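Local coordinates for protein Asp/Glu-specific dipeptidyl-peptidase (Flavobacterium psychrophilum, PDB 5JXF) that removes dipeptides from the N-terminus of oligopeptides as a serine peptidase of family S46, with strict specificity for Asp or Glu at the P1 position, at residues E410-N415 with A533-L538; T416-L421 with K504-A509; Y423-L428 with A513-D518; Q427-F432 with A521-I526. One frame throughout, in Å; residues are numbered along the deposited sequence.

Interaction 1: residues E410-N415 with A533-L538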
loop_
_atom_site.group_PDB
_atom_site.type_symbol
_atom_site.label_atom_id
_atom_site.label_comp_id
_atom_site.label_asym_id
_atom_site.label_seq_id
_atom_site.Cartn_x
_atom_site.Cartn_y
_atom_site.Cartn_z
ATOM N N GLU A 410 -2.529 -13.385 -28.079
ATOM C CA GLU A 410 -3.291 -12.883 -26.935
ATOM C C GLU A 410 -4.725 -12.588 -27.334
ATOM O O GLU A 410 -5.647 -12.793 -26.549
ATOM C CB GLU A 410 -2.636 -11.634 -26.330
ATOM C CG GLU A 410 -1.426 -11.937 -25.443
ATOM C CD GLU A 410 -1.792 -12.579 -24.100
ATOM O OE1 GLU A 410 -2.821 -12.200 -23.495
ATOM O OE2 GLU A 410 -1.044 -13.469 -23.642
ATOM N N VAL A 411 -4.919 -12.139 -28.566
ATOM C CA VAL A 411 -6.227 -11.642 -28.963
ATOM C C VAL A 411 -7.069 -12.721 -29.631
ATOM O O VAL A 411 -8.266 -12.840 -29.366
ATOM C CB VAL A 411 -6.093 -10.425 -29.893
ATOM C CG1 VAL A 411 -7.426 -10.089 -30.539
ATOM C CG2 VAL A 411 -5.550 -9.228 -29.109
ATOM N N VAL A 412 -6.442 -13.528 -30.475
ATOM C CA VAL A 412 -7.174 -14.551 -31.209
ATOM C C VAL A 412 -7.160 -15.906 -30.491
ATOM O O VAL A 412 -8.189 -16.580 -30.408
ATOM C CB VAL A 412 -6.607 -14.705 -32.629
ATOM C CG1 VAL A 412 -7.317 -15.823 -33.373
ATOM C CG2 VAL A 412 -6.733 -13.391 -33.378
ATOM N N VAL A 413 -6.008 -16.289 -29.948
ATOM C CA VAL A 413 -5.846 -17.611 -29.345
ATOM C C VAL A 413 -6.340 -17.722 -27.889
ATOM O O VAL A 413 -6.939 -18.733 -27.503
ATOM C CB VAL A 413 -4.365 -18.044 -29.389
ATOM C CG1 VAL A 413 -4.178 -19.415 -28.751
ATOM C CG2 VAL A 413 -3.858 -18.039 -30.822
ATOM N N LYS A 414 -6.102 -16.693 -27.083
ATOM C CA LYS A 414 -6.297 -16.831 -25.643
ATOM C C LYS A 414 -7.470 -16.033 -25.041
ATOM O O LYS A 414 -8.265 -16.601 -24.297
ATOM C CB LYS A 414 -4.987 -16.475 -24.927
ATOM C CG LYS A 414 -3.790 -17.205 -25.542
ATOM C CD LYS A 414 -2.613 -17.419 -24.588
ATOM C CE LYS A 414 -1.586 -18.363 -25.245
ATOM N NZ LYS A 414 -0.193 -18.241 -24.729
ATOM N N ASN A 415 -7.602 -14.745 -25.348
ATOM C CA ASN A 415 -8.560 -13.921 -24.597
ATOM C C ASN A 415 -9.971 -13.785 -25.174
ATOM O O ASN A 415 -10.936 -13.629 -24.423
ATOM C CB ASN A 415 -7.988 -12.530 -24.399
ATOM C CG ASN A 415 -6.801 -12.522 -23.480
ATOM O OD1 ASN A 415 -6.942 -12.332 -22.272
ATOM N ND2 ASN A 415 -5.616 -12.718 -24.042
ATOM N N ALA A 533 -14.713 -16.966 -40.899
ATOM C CA ALA A 533 -14.210 -16.140 -41.989
ATOM C C ALA A 533 -13.308 -15.037 -41.442
ATOM O O ALA A 533 -12.216 -14.804 -41.961
ATOM C CB ALA A 533 -15.361 -15.544 -42.792
ATOM N N PHE A 534 -13.760 -14.375 -40.381
ATOM C CA PHE A 534 -12.985 -13.292 -39.801
ATOM C C PHE A 534 -11.667 -13.802 -39.225
ATOM O O PHE A 534 -10.611 -13.233 -39.494
ATOM C CB PHE A 534 -13.791 -12.558 -38.725
ATOM C CG PHE A 534 -13.011 -11.491 -38.018
ATOM C CD1 PHE A 534 -12.385 -10.488 -38.737
ATOM C CD2 PHE A 534 -12.916 -11.478 -36.642
ATOM C CE1 PHE A 534 -11.669 -9.504 -38.095
ATOM C CE2 PHE A 534 -12.200 -10.495 -35.993
ATOM C CZ PHE A 534 -11.575 -9.509 -36.720
ATOM N N VAL A 535 -11.725 -14.876 -38.444
ATOM C CA VAL A 535 -10.509 -15.457 -37.878
ATOM C C VAL A 535 -9.541 -15.847 -38.998
ATOM O O VAL A 535 -8.325 -15.690 -38.861
ATOM C CB VAL A 535 -10.817 -16.689 -36.988
ATOM C CG1 VAL A 535 -9.527 -17.285 -36.410
ATOM C CG2 VAL A 535 -11.778 -16.307 -35.873
ATOM N N LYS A 536 -10.089 -16.321 -40.116
ATOM C CA LYS A 536 -9.273 -16.742 -41.250
ATOM C C LYS A 536 -8.414 -15.586 -41.760
ATOM O O LYS A 536 -7.233 -15.768 -42.045
ATOM C CB LYS A 536 -10.154 -17.299 -42.377
ATOM C CG LYS A 536 -9.381 -17.921 -43.543
ATOM C CD LYS A 536 -10.330 -18.476 -44.599
ATOM C CE LYS A 536 -11.286 -17.402 -45.108
ATOM N NZ LYS A 536 -12.614 -17.955 -45.508
ATOM N N SER A 537 -8.998 -14.392 -41.844
ATOM C CA SER A 537 -8.261 -13.216 -42.306
ATOM C C SER A 537 -7.091 -12.893 -41.383
ATOM O O SER A 537 -6.044 -12.438 -41.837
ATOM C CB SER A 537 -9.182 -11.997 -42.416
ATOM O OG SER A 537 -9.621 -11.560 -41.141
ATOM N N LEU A 538 -7.270 -13.136 -40.087
ATOM C CA LEU A 538 -6.225 -12.852 -39.116
ATOM C C LEU A 538 -5.210 -13.990 -39.071
ATOM O O LEU A 538 -4.009 -13.765 -38.894
ATOM C CB LEU A 538 -6.830 -12.631 -37.726
ATOM C CG LEU A 538 -8.097 -11.776 -37.625
ATOM C CD1 LEU A 538 -8.682 -11.883 -36.229
ATOM C CD2 LEU A 538 -7.822 -10.324 -37.982
#
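V535 is the first residue of 533-538 to meet the helix bearing V412, and the backbones come closest here, with the CA atoms of V412 and V535 7.5 Å apart. Its CG1 methyl faces V412 CG1 at 4.0 Å, the two side chains set at a slant to each other. With this branch anti to the backbone N (chi1 177°), V412 is left with CG2, beside its N, for L538. Two residues on from V535, S537 OG folds back to the carbonyl oxygen of F534, which it approaches in the carbonyl plane on a lone pair; this keeps the hydroxyl on its own helix. L538 supplies the second apolar touch: its CD1 packs on V412 CG2 at 3.8 Å. The same L538 CD1 also lies over one face of the F534 ring, toward the rim. V412 therefore divides its two methyls between V535 and L538, and no hydrogen bond joins the segments. A wider pi-type turn spans 410-415, with N415 N bonded to E410 O at 3.0 Å. E410 O accepts from N415 ND2 as well, and ND2 also reaches E410 OE1 at 2.9 Å, from above the carboxylate plane, while OE1 has a salt bridge to R313. Between these two segments the contact is made by V412, V535 and L538. L419 of helix 417-435 touches V412, F534 and V535, and helices 295-325 and 460-477 pack on V411 and N415.

Interaction 2: residues T416-L421 with K504-A509; sequences TELLSL and KLVDYA
L418 and L505 meet with their side chains at about a right angle, near the closest backbone approach, 6.4 Å between the two CA atoms. L418 CD1 lies 4.2 Å from L505 CB, while L505 CD1 rests against the carbonyl oxygen of L418. Beside this crossing, L418 and V506 run side by side and point the same way, with L418 CD1 3.9 Å from V506 CG1. L421, one turn further along the helix, comes at a slant: its CD2 meets L505 CD2 at 3.9 Å and L505 CB at 4.0 Å. With CG anti to the backbone N (chi1 178° and -179°), L418 and L421 both reach out from the helix to L505, which lies between their ends. The charged side chains nearby have partners outside the patch. T416 sits at the N-cap position without a capping bond of its own; D463 instead accepts from E417 N through OD1 and from L418 N through OD2. E417 is engaged by K337 and Y334, and D507, the N-cap of helix 508-514, accepts a weak capping bond from A509 N through OD1. With no hydrogen bond across it, the contact rests on dispersion and the exclusion of water from three buried leucines, with V506 at their flank.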
loop_
_atom_site.group_PDB
_atom_site.type_symbol
_atom_site.label_atom_id
_atom_site.label_comp_id
_atom_site.label_asym_id
_atom_site.label_seq_id
_atom_site.Cartn_x
_atom_site.Cartn_y
_atom_site.Cartn_z
ATOM N N THR A 416 -10.090 -13.807 -26.497
ATOM C CA THR A 416 -11.399 -13.782 -27.146
ATOM C C THR A 416 -11.841 -15.198 -27.486
ATOM O O THR A 416 -11.275 -15.837 -28.383
ATOM C CB THR A 416 -11.384 -12.956 -28.420
ATOM O OG1 THR A 416 -10.675 -11.731 -28.191
ATOM C CG2 THR A 416 -12.804 -12.667 -28.861
ATOM N N GLU A 417 -12.856 -15.683 -26.780
ATOM C CA GLU A 417 -13.183 -17.106 -26.796
ATOM C C GLU A 417 -13.762 -17.572 -28.133
ATOM O O GLU A 417 -13.591 -18.730 -28.506
ATOM C CB GLU A 417 -14.143 -17.433 -25.643
ATOM C CG GLU A 417 -13.528 -17.194 -24.256
ATOM C CD GLU A 417 -14.510 -17.404 -23.110
ATOM O OE1 GLU A 417 -14.421 -18.457 -22.447
ATOM O OE2 GLU A 417 -15.362 -16.516 -22.864
ATOM N N LEU A 418 -14.428 -16.678 -28.859
ATOM C CA LEU A 418 -14.977 -17.036 -30.164
ATOM C C LEU A 418 -13.874 -17.155 -31.216
ATOM O O LEU A 418 -13.880 -18.078 -32.030
ATOM C CB LEU A 418 -16.029 -16.022 -30.619
ATOM C CG LEU A 418 -16.636 -16.280 -32.005
ATOM C CD1 LEU A 418 -18.149 -16.102 -31.994
ATOM C CD2 LEU A 418 -16.009 -15.389 -33.072
ATOM N N LEU A 419 -12.941 -16.209 -31.201
ATOM C CA LEU A 419 -11.782 -16.244 -32.084
ATOM C C LEU A 419 -10.943 -17.477 -31.773
ATOM O O LEU A 419 -10.328 -18.080 -32.658
ATOM C CB LEU A 419 -10.939 -14.982 -31.919
ATOM C CG LEU A 419 -11.638 -13.626 -32.100
ATOM C CD1 LEU A 419 -10.628 -12.502 -32.002
ATOM C CD2 LEU A 419 -12.377 -13.568 -33.431
ATOM N N SER A 420 -10.926 -17.834 -30.494
ATOM C CA SER A 420 -10.205 -18.994 -30.014
ATOM C C SER A 420 -10.746 -20.267 -30.654
ATOM O O SER A 420 -9.979 -21.092 -31.163
ATOM C CB SER A 420 -10.299 -19.074 -28.492
ATOM O OG SER A 420 -9.604 -20.202 -28.004
ATOM N N LEU A 421 -12.068 -20.420 -30.642
ATOM C CA LEU A 421 -12.678 -21.619 -31.202
ATOM C C LEU A 421 -12.511 -21.637 -32.719
ATOM O O LEU A 421 -12.283 -22.693 -33.322
ATOM C CB LEU A 421 -14.157 -21.713 -30.825
ATOM C CG LEU A 421 -14.844 -22.971 -31.370
ATOM C CD1 LEU A 421 -14.224 -24.229 -30.780
ATOM C CD2 LEU A 421 -16.349 -22.942 -31.130
ATOM N N LYS A 504 -21.856 -19.584 -35.833
ATOM C CA LYS A 504 -22.460 -20.762 -35.252
ATOM C C LYS A 504 -21.453 -21.304 -34.221
ATOM O O LYS A 504 -21.561 -22.416 -33.706
ATOM C CB LYS A 504 -22.862 -21.721 -36.397
ATOM C CG LYS A 504 -23.030 -23.200 -36.083
ATOM C CD LYS A 504 -24.172 -23.876 -36.878
ATOM C CE LYS A 504 -24.433 -23.266 -38.235
ATOM N NZ LYS A 504 -25.750 -23.733 -38.749
ATOM N N LEU A 505 -20.492 -20.444 -33.884
ATOM C CA LEU A 505 -19.497 -20.738 -32.858
ATOM C C LEU A 505 -19.963 -20.238 -31.490
ATOM O O LEU A 505 -19.386 -20.608 -30.464
ATOM C CB LEU A 505 -18.146 -20.108 -33.221
ATOM C CG LEU A 505 -17.500 -20.570 -34.536
ATOM C CD1 LEU A 505 -16.055 -20.097 -34.676
ATOM C CD2 LEU A 505 -17.583 -22.081 -34.689
ATOM N N VAL A 506 -21.007 -19.407 -31.471
ATOM C CA VAL A 506 -21.543 -18.891 -30.209
ATOM C C VAL A 506 -22.204 -19.984 -29.365
ATOM O O VAL A 506 -22.154 -19.941 -28.143
ATOM C CB VAL A 506 -22.575 -17.744 -30.437
ATOM C CG1 VAL A 506 -21.917 -16.547 -31.111
ATOM C CG2 VAL A 506 -23.777 -18.232 -31.241
ATOM N N ASP A 507 -22.797 -20.975 -30.026
ATOM C CA ASP A 507 -23.626 -21.973 -29.355
ATOM C C ASP A 507 -23.134 -23.398 -29.642
ATOM O O ASP A 507 -22.623 -23.679 -30.728
ATOM C CB ASP A 507 -25.084 -21.783 -29.792
ATOM C CG ASP A 507 -26.019 -22.829 -29.225
ATOM O OD1 ASP A 507 -25.695 -23.432 -28.180
ATOM O OD2 ASP A 507 -27.103 -23.026 -29.817
ATOM N N TYR A 508 -23.279 -24.292 -28.666
ATOM C CA TYR A 508 -22.787 -25.661 -28.805
ATOM C C TYR A 508 -23.618 -26.484 -29.782
ATOM O O TYR A 508 -23.074 -27.219 -30.610
ATOM C CB TYR A 508 -22.771 -26.363 -27.457
ATOM C CG TYR A 508 -21.999 -27.661 -27.458
ATOM C CD1 TYR A 508 -20.938 -27.864 -28.335
ATOM C CD2 TYR A 508 -22.335 -28.688 -26.590
ATOM C CE1 TYR A 508 -20.226 -29.049 -28.332
ATOM C CE2 TYR A 508 -21.631 -29.875 -26.581
ATOM C CZ TYR A 508 -20.577 -30.051 -27.454
ATOM O OH TYR A 508 -19.877 -31.237 -27.445
ATOM N N ALA A 509 -24.937 -26.379 -29.651
ATOM C CA ALA A 509 -25.858 -27.042 -30.561
ATOM C C ALA A 509 -25.583 -26.550 -31.972
ATOM O O ALA A 509 -25.542 -27.328 -32.928
ATOM C CB ALA A 509 -27.289 -26.767 -30.166
#

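Interaction 3: residues Y423-L428 with A513-D518; sequences YKLYQL and ALLSGD
The helix turn that carries L425 toward L514 and L515 is held by a backbone bond from L428 N to K424 O at 3.0 Å. On the facing segment the polar work is done by lysines: K525 NZ bonds to the carbonyl oxygens of A513 and S516, and K444 NZ to that of L515, so the chain leaving helix 508-514 is tied down from two helices. Between the segments the meeting is purely apolar. L425 divides its branches: CD1 turns to L514 CD2 at 4.3 Å, whereas CD2 sits against the forked end of L515, 3.9 Å from its CD2 and 4.1 Å from its CD1. The side chains of L425 and L515 approach at a slant. L515 is the first residue past the helix to leave helical backbone angles, yet its side chain still turns inward. I526, Y532 and L447 also touch L425, from three further helices. The contact joins the C-terminal end of helix 508-514 to helix 417-435 in an all-helical part of the chain; the 84 residues between the two segments include no strand, consistent with the helical domain that S46 peptidases carry beside their catalytic one.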
loop_
_atom_site.group_PDB
_atom_site.type_symbol
_atom_site.label_atom_id
_atom_site.label_comp_id
_atom_site.label_asym_id
_atom_site.label_seq_id
_atom_site.Cartn_x
_atom_site.Cartn_y
_atom_site.Cartn_z
ATOM N N TYR A 423 -10.023 -20.313 -34.404
ATOM C CA TYR A 423 -8.638 -20.648 -34.716
ATOM C C TYR A 423 -8.331 -22.146 -34.574
ATOM O O TYR A 423 -7.372 -22.647 -35.173
ATOM C CB TYR A 423 -7.687 -19.847 -33.830
ATOM C CG TYR A 423 -6.228 -20.122 -34.116
ATOM C CD1 TYR A 423 -5.665 -19.779 -35.336
ATOM C CD2 TYR A 423 -5.423 -20.747 -33.178
ATOM C CE1 TYR A 423 -4.335 -20.033 -35.604
ATOM C CE2 TYR A 423 -4.097 -21.003 -33.436
ATOM C CZ TYR A 423 -3.557 -20.642 -34.650
ATOM O OH TYR A 423 -2.230 -20.897 -34.913
ATOM N N LYS A 424 -9.125 -22.861 -33.780
ATOM C CA LYS A 424 -8.943 -24.308 -33.680
ATOM C C LYS A 424 -9.493 -24.999 -34.922
ATOM O O LYS A 424 -8.971 -26.026 -35.345
ATOM C CB LYS A 424 -9.606 -24.869 -32.428
ATOM C CG LYS A 424 -8.935 -24.448 -31.135
ATOM C CD LYS A 424 -9.559 -25.156 -29.958
ATOM C CE LYS A 424 -9.090 -24.573 -28.638
ATOM N NZ LYS A 424 -9.683 -25.369 -27.536
ATOM N N LEU A 425 -10.549 -24.433 -35.501
ATOM C CA LEU A 425 -11.095 -24.952 -36.746
ATOM C C LEU A 425 -10.067 -24.727 -37.841
ATOM O O LEU A 425 -9.894 -25.547 -38.743
ATOM C CB LEU A 425 -12.417 -24.272 -37.093
ATOM C CG LEU A 425 -13.593 -24.619 -36.178
ATOM C CD1 LEU A 425 -14.844 -23.872 -36.609
ATOM C CD2 LEU A 425 -13.839 -26.126 -36.138
ATOM N N TYR A 426 -9.369 -23.609 -37.732
ATOM C CA TYR A 426 -8.303 -23.279 -38.653
ATOM C C TYR A 426 -7.231 -24.359 -38.671
ATOM O O TYR A 426 -6.776 -24.782 -39.725
ATOM C CB TYR A 426 -7.689 -21.951 -38.266
ATOM C CG TYR A 426 -6.655 -21.437 -39.226
ATOM C CD1 TYR A 426 -7.029 -20.781 -40.397
ATOM C CD2 TYR A 426 -5.300 -21.580 -38.952
ATOM C CE1 TYR A 426 -6.075 -20.291 -41.277
ATOM C CE2 TYR A 426 -4.340 -21.095 -39.821
ATOM C CZ TYR A 426 -4.733 -20.453 -40.980
ATOM O OH TYR A 426 -3.777 -19.967 -41.836
ATOM N N GLN A 427 -6.826 -24.804 -37.493
ATOM C CA GLN A 427 -5.771 -25.799 -37.396
ATOM C C GLN A 427 -6.278 -27.154 -37.894
ATOM O O GLN A 427 -5.655 -27.780 -38.752
ATOM C CB GLN A 427 -5.249 -25.865 -35.956
ATOM C CG GLN A 427 -4.698 -24.517 -35.513
ATOM C CD GLN A 427 -4.050 -24.526 -34.146
ATOM O OE1 GLN A 427 -4.674 -24.875 -33.146
ATOM N NE2 GLN A 427 -2.787 -24.131 -34.099
ATOM N N LEU A 428 -7.430 -27.568 -37.373
ATOM C CA LEU A 428 -8.125 -28.773 -37.821
ATOM C C LEU A 428 -8.277 -28.817 -39.353
ATOM O O LEU A 428 -8.230 -29.899 -39.946
ATOM C CB LEU A 428 -9.497 -28.865 -37.149
ATOM C CG LEU A 428 -10.366 -30.116 -37.317
ATOM C CD1 LEU A 428 -9.705 -31.312 -36.646
ATOM C CD2 LEU A 428 -11.764 -29.884 -36.750
ATOM N N ALA A 513 -23.640 -28.615 -35.450
ATOM C CA ALA A 513 -24.299 -28.622 -36.753
ATOM C C ALA A 513 -23.334 -28.195 -37.852
ATOM O O ALA A 513 -23.388 -28.705 -38.975
ATOM C CB ALA A 513 -25.525 -27.711 -36.736
ATOM N N LEU A 514 -22.457 -27.253 -37.515
ATOM C CA LEU A 514 -21.457 -26.759 -38.449
ATOM C C LEU A 514 -20.485 -27.871 -38.844
ATOM O O LEU A 514 -20.001 -27.908 -39.973
ATOM C CB LEU A 514 -20.697 -25.585 -37.834
ATOM C CG LEU A 514 -19.773 -24.753 -38.725
ATOM C CD1 LEU A 514 -20.569 -23.985 -39.775
ATOM C CD2 LEU A 514 -18.946 -23.807 -37.867
ATOM N N LEU A 515 -20.224 -28.780 -37.907
ATOM C CA LEU A 515 -19.236 -29.843 -38.096
ATOM C C LEU A 515 -19.898 -31.205 -38.335
ATOM O O LEU A 515 -19.271 -32.256 -38.182
ATOM C CB LEU A 515 -18.295 -29.907 -36.889
ATOM C CG LEU A 515 -17.192 -28.844 -36.789
ATOM C CD1 LEU A 515 -17.724 -27.412 -36.749
ATOM C CD2 LEU A 515 -16.316 -29.109 -35.575
ATOM N N SER A 516 -21.170 -31.171 -38.717
ATOM C CA SER A 516 -21.935 -32.383 -38.963
ATOM C C SER A 516 -21.813 -32.794 -40.426
ATOM O O SER A 516 -22.217 -32.049 -41.318
ATOM C CB SER A 516 -23.402 -32.167 -38.586
ATOM O OG SER A 516 -24.102 -33.392 -38.498
ATOM N N GLY A 517 -21.243 -33.972 -40.669
ATOM C CA GLY A 517 -21.106 -34.485 -42.024
ATOM C C GLY A 517 -19.708 -34.946 -42.408
ATOM O O GLY A 517 -18.836 -35.107 -41.554
ATOM N N ASP A 518 -19.499 -35.160 -43.706
ATOM C CA ASP A 518 -18.207 -35.616 -44.224
ATOM C C ASP A 518 -17.155 -34.505 -44.170
ATOM O O ASP A 518 -17.477 -33.354 -43.876
ATOM C CB ASP A 518 -18.358 -36.138 -45.657
ATOM C CG ASP A 518 -18.995 -35.119 -46.586
ATOM O OD1 ASP A 518 -19.205 -33.962 -46.151
ATOM O OD2 ASP A 518 -19.268 -35.466 -47.755
#

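Interaction 4: residues Q427-F432 with A521-I526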
loop_
_atom_site.group_PDB
_atom_site.type_symbol
_atom_site.label_atom_id
_atom_site.label_comp_id
_atom_site.label_asym_id
_atom_site.label_seq_id
_atom_site.Cartn_x
_atom_site.Cartn_y
_atom_site.Cartn_z
ATOM N N GLN A 427 -6.826 -24.804 -37.493
ATOM C CA GLN A 427 -5.771 -25.799 -37.396
ATOM C C GLN A 427 -6.278 -27.154 -37.894
ATOM O O GLN A 427 -5.655 -27.780 -38.752
ATOM C CB GLN A 427 -5.249 -25.865 -35.956
ATOM C CG GLN A 427 -4.698 -24.517 -35.513
ATOM C CD GLN A 427 -4.050 -24.526 -34.146
ATOM O OE1 GLN A 427 -4.674 -24.875 -33.146
ATOM N NE2 GLN A 427 -2.787 -24.131 -34.099
ATOM N N LEU A 428 -7.430 -27.568 -37.373
ATOM C CA LEU A 428 -8.125 -28.773 -37.821
ATOM C C LEU A 428 -8.277 -28.817 -39.353
ATOM O O LEU A 428 -8.230 -29.899 -39.946
ATOM C CB LEU A 428 -9.497 -28.865 -37.149
ATOM C CG LEU A 428 -10.366 -30.116 -37.317
ATOM C CD1 LEU A 428 -9.705 -31.312 -36.646
ATOM C CD2 LEU A 428 -11.764 -29.884 -36.750
ATOM N N GLU A 429 -8.439 -27.653 -39.986
ATOM C CA GLU A 429 -8.410 -27.549 -41.447
ATOM C C GLU A 429 -7.149 -28.132 -42.073
ATOM O O GLU A 429 -7.209 -28.806 -43.096
ATOM C CB GLU A 429 -8.534 -26.087 -41.860
ATOM C CG GLU A 429 -8.642 -25.794 -43.337
ATOM C CD GLU A 429 -7.802 -24.587 -43.682
ATOM O OE1 GLU A 429 -7.078 -24.134 -42.774
ATOM O OE2 GLU A 429 -7.875 -24.074 -44.817
ATOM N N GLN A 430 -5.998 -27.870 -41.466
ATOM C CA GLN A 430 -4.748 -28.320 -42.060
ATOM C C GLN A 430 -4.359 -29.743 -41.645
ATOM O O GLN A 430 -3.437 -30.315 -42.216
ATOM C CB GLN A 430 -3.616 -27.348 -41.731
ATOM C CG GLN A 430 -3.155 -26.570 -42.953
ATOM C CD GLN A 430 -1.829 -25.866 -42.748
ATOM O OE1 GLN A 430 -1.773 -24.638 -42.679
ATOM N NE2 GLN A 430 -0.751 -26.639 -42.665
ATOM N N VAL A 431 -5.055 -30.316 -40.667
ATOM C CA VAL A 431 -4.927 -31.746 -40.395
ATOM C C VAL A 431 -5.421 -32.523 -41.623
ATOM O O VAL A 431 -4.764 -33.470 -42.095
ATOM C CB VAL A 431 -5.724 -32.174 -39.138
ATOM C CG1 VAL A 431 -5.671 -33.684 -38.954
ATOM C CG2 VAL A 431 -5.192 -31.467 -37.907
ATOM N N PHE A 432 -6.570 -32.095 -42.150
ATOM C CA PHE A 432 -7.151 -32.685 -43.355
ATOM C C PHE A 432 -6.161 -32.663 -44.510
ATOM O O PHE A 432 -5.925 -33.677 -45.165
ATOM C CB PHE A 432 -8.428 -31.946 -43.763
ATOM C CG PHE A 432 -8.989 -32.393 -45.092
ATOM C CD1 PHE A 432 -9.872 -33.461 -45.162
ATOM C CD2 PHE A 432 -8.630 -31.745 -46.273
ATOM C CE1 PHE A 432 -10.388 -33.871 -46.374
ATOM C CE2 PHE A 432 -9.139 -32.154 -47.491
ATOM C CZ PHE A 432 -10.018 -33.217 -47.544
ATOM N N ALA A 521 -17.494 -30.493 -47.460
ATOM C CA ALA A 521 -18.776 -29.863 -47.047
ATOM C C ALA A 521 -18.755 -29.126 -45.690
ATOM O O ALA A 521 -19.030 -27.927 -45.616
ATOM C CB ALA A 521 -19.882 -30.917 -47.035
ATOM N N VAL A 522 -18.433 -29.876 -44.631
ATOM C CA VAL A 522 -18.087 -29.348 -43.304
ATOM C C VAL A 522 -17.001 -28.282 -43.418
ATOM O O VAL A 522 -17.110 -27.220 -42.818
ATOM C CB VAL A 522 -17.583 -30.476 -42.348
ATOM C CG1 VAL A 522 -16.703 -29.898 -41.242
ATOM C CG2 VAL A 522 -18.745 -31.265 -41.767
ATOM N N LEU A 523 -15.960 -28.565 -44.199
ATOM C CA LEU A 523 -14.873 -27.601 -44.400
ATOM C C LEU A 523 -15.307 -26.365 -45.185
ATOM O O LEU A 523 -14.701 -25.297 -45.063
ATOM C CB LEU A 523 -13.672 -28.252 -45.104
ATOM C CG LEU A 523 -12.716 -29.052 -44.216
ATOM C CD1 LEU A 523 -11.594 -29.689 -45.043
ATOM C CD2 LEU A 523 -12.159 -28.163 -43.109
ATOM N N LYS A 524 -16.353 -26.509 -45.992
ATOM C CA LYS A 524 -16.903 -25.365 -46.708
ATOM C C LYS A 524 -18.054 -24.723 -45.928
ATOM O O LYS A 524 -18.301 -23.525 -46.069
ATOM C CB LYS A 524 -17.349 -25.767 -48.113
ATOM C CG LYS A 524 -16.297 -26.584 -48.864
ATOM C CD LYS A 524 -14.979 -25.815 -48.972
ATOM C CE LYS A 524 -13.841 -26.697 -49.466
ATOM N NZ LYS A 524 -12.512 -26.214 -48.990
ATOM N N LYS A 525 -18.746 -25.514 -45.109
ATOM C CA LYS A 525 -19.691 -24.950 -44.157
ATOM C C LYS A 525 -18.952 -23.963 -43.254
ATOM O O LYS A 525 -19.396 -22.835 -43.040
ATOM C CB LYS A 525 -20.362 -26.044 -43.317
ATOM C CG LYS A 525 -21.552 -26.743 -43.973
ATOM C CD LYS A 525 -22.424 -27.471 -42.940
ATOM C CE LYS A 525 -21.894 -28.855 -42.597
ATOM N NZ LYS A 525 -22.841 -29.628 -41.731
ATOM N N ILE A 526 -17.812 -24.409 -42.736
ATOM C CA ILE A 526 -16.966 -23.600 -41.863
ATOM C C ILE A 526 -16.447 -22.359 -42.600
ATOM O O ILE A 526 -16.362 -21.276 -42.025
ATOM C CB ILE A 526 -15.775 -24.445 -41.305
ATOM C CG1 ILE A 526 -16.284 -25.558 -40.388
ATOM C CG2 ILE A 526 -14.795 -23.593 -40.523
ATOM C CD1 ILE A 526 -15.202 -26.528 -39.953
#
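One face of the F432 ring is covered by L523 CD1, which stands 3.7 Å above the plane and is offset toward the rim. This is a CH-pi contact, with L523 CD1 4.0 Å from the F432 centroid and 21° off the ring normal. The methyl leans to the root of the ring, nearest CG and CD2 of F432, both 3.8 Å away. F432 places its ring there with CG anti to the backbone N (chi1 173°). The other branch of the leucine goes to E429: L523 CD2 lies 4.1 Å from E429 CA and 4.2 Å from E429 CG, so it touches the helix surface and the aliphatic root of the glutamate. The carboxylate plays no part in this packing; E429 OE2 stays 6.6 Å from K524 NZ, an opposite charge whose pull would be weak and only long-range. L523 thus straddles a single turn of the longer helix, one methyl on E429 and one on F432. At the start of 427-432, Q427 O accepts from both Q430 N and V431 N. Around this pairing of helices 417-435 and 519-528, F440 of helix 437-450 also touches L523, while Y532 of helix 530-545 packs on E429 and I526.

Interactions 1, 2 and 3 are buried, whereas interaction 4 lies at the surface, where a partly exposed phenylalanine and a glutamate replace the all-aliphatic partners of the other three. Helix 417-435 is used in turn by interactions 2, 3 and 4; interaction 1 uses the preceding helix, linked by a probable hydrogen bond from T416 OG1, at the N-cap of helix 417-435, to V411 O (2.9 Å). Interaction 2 uses the loop leading into helix 508-514 and interaction 3 its far end; they touch through L505 CD2 and L425 CD1, making one continuous leucine patch. Interactions 3 and 4, with centres about 5 Å apart, share Q427 and L428. None has a hydrogen bond between its segments, and all lie away from the annotated active-site residues.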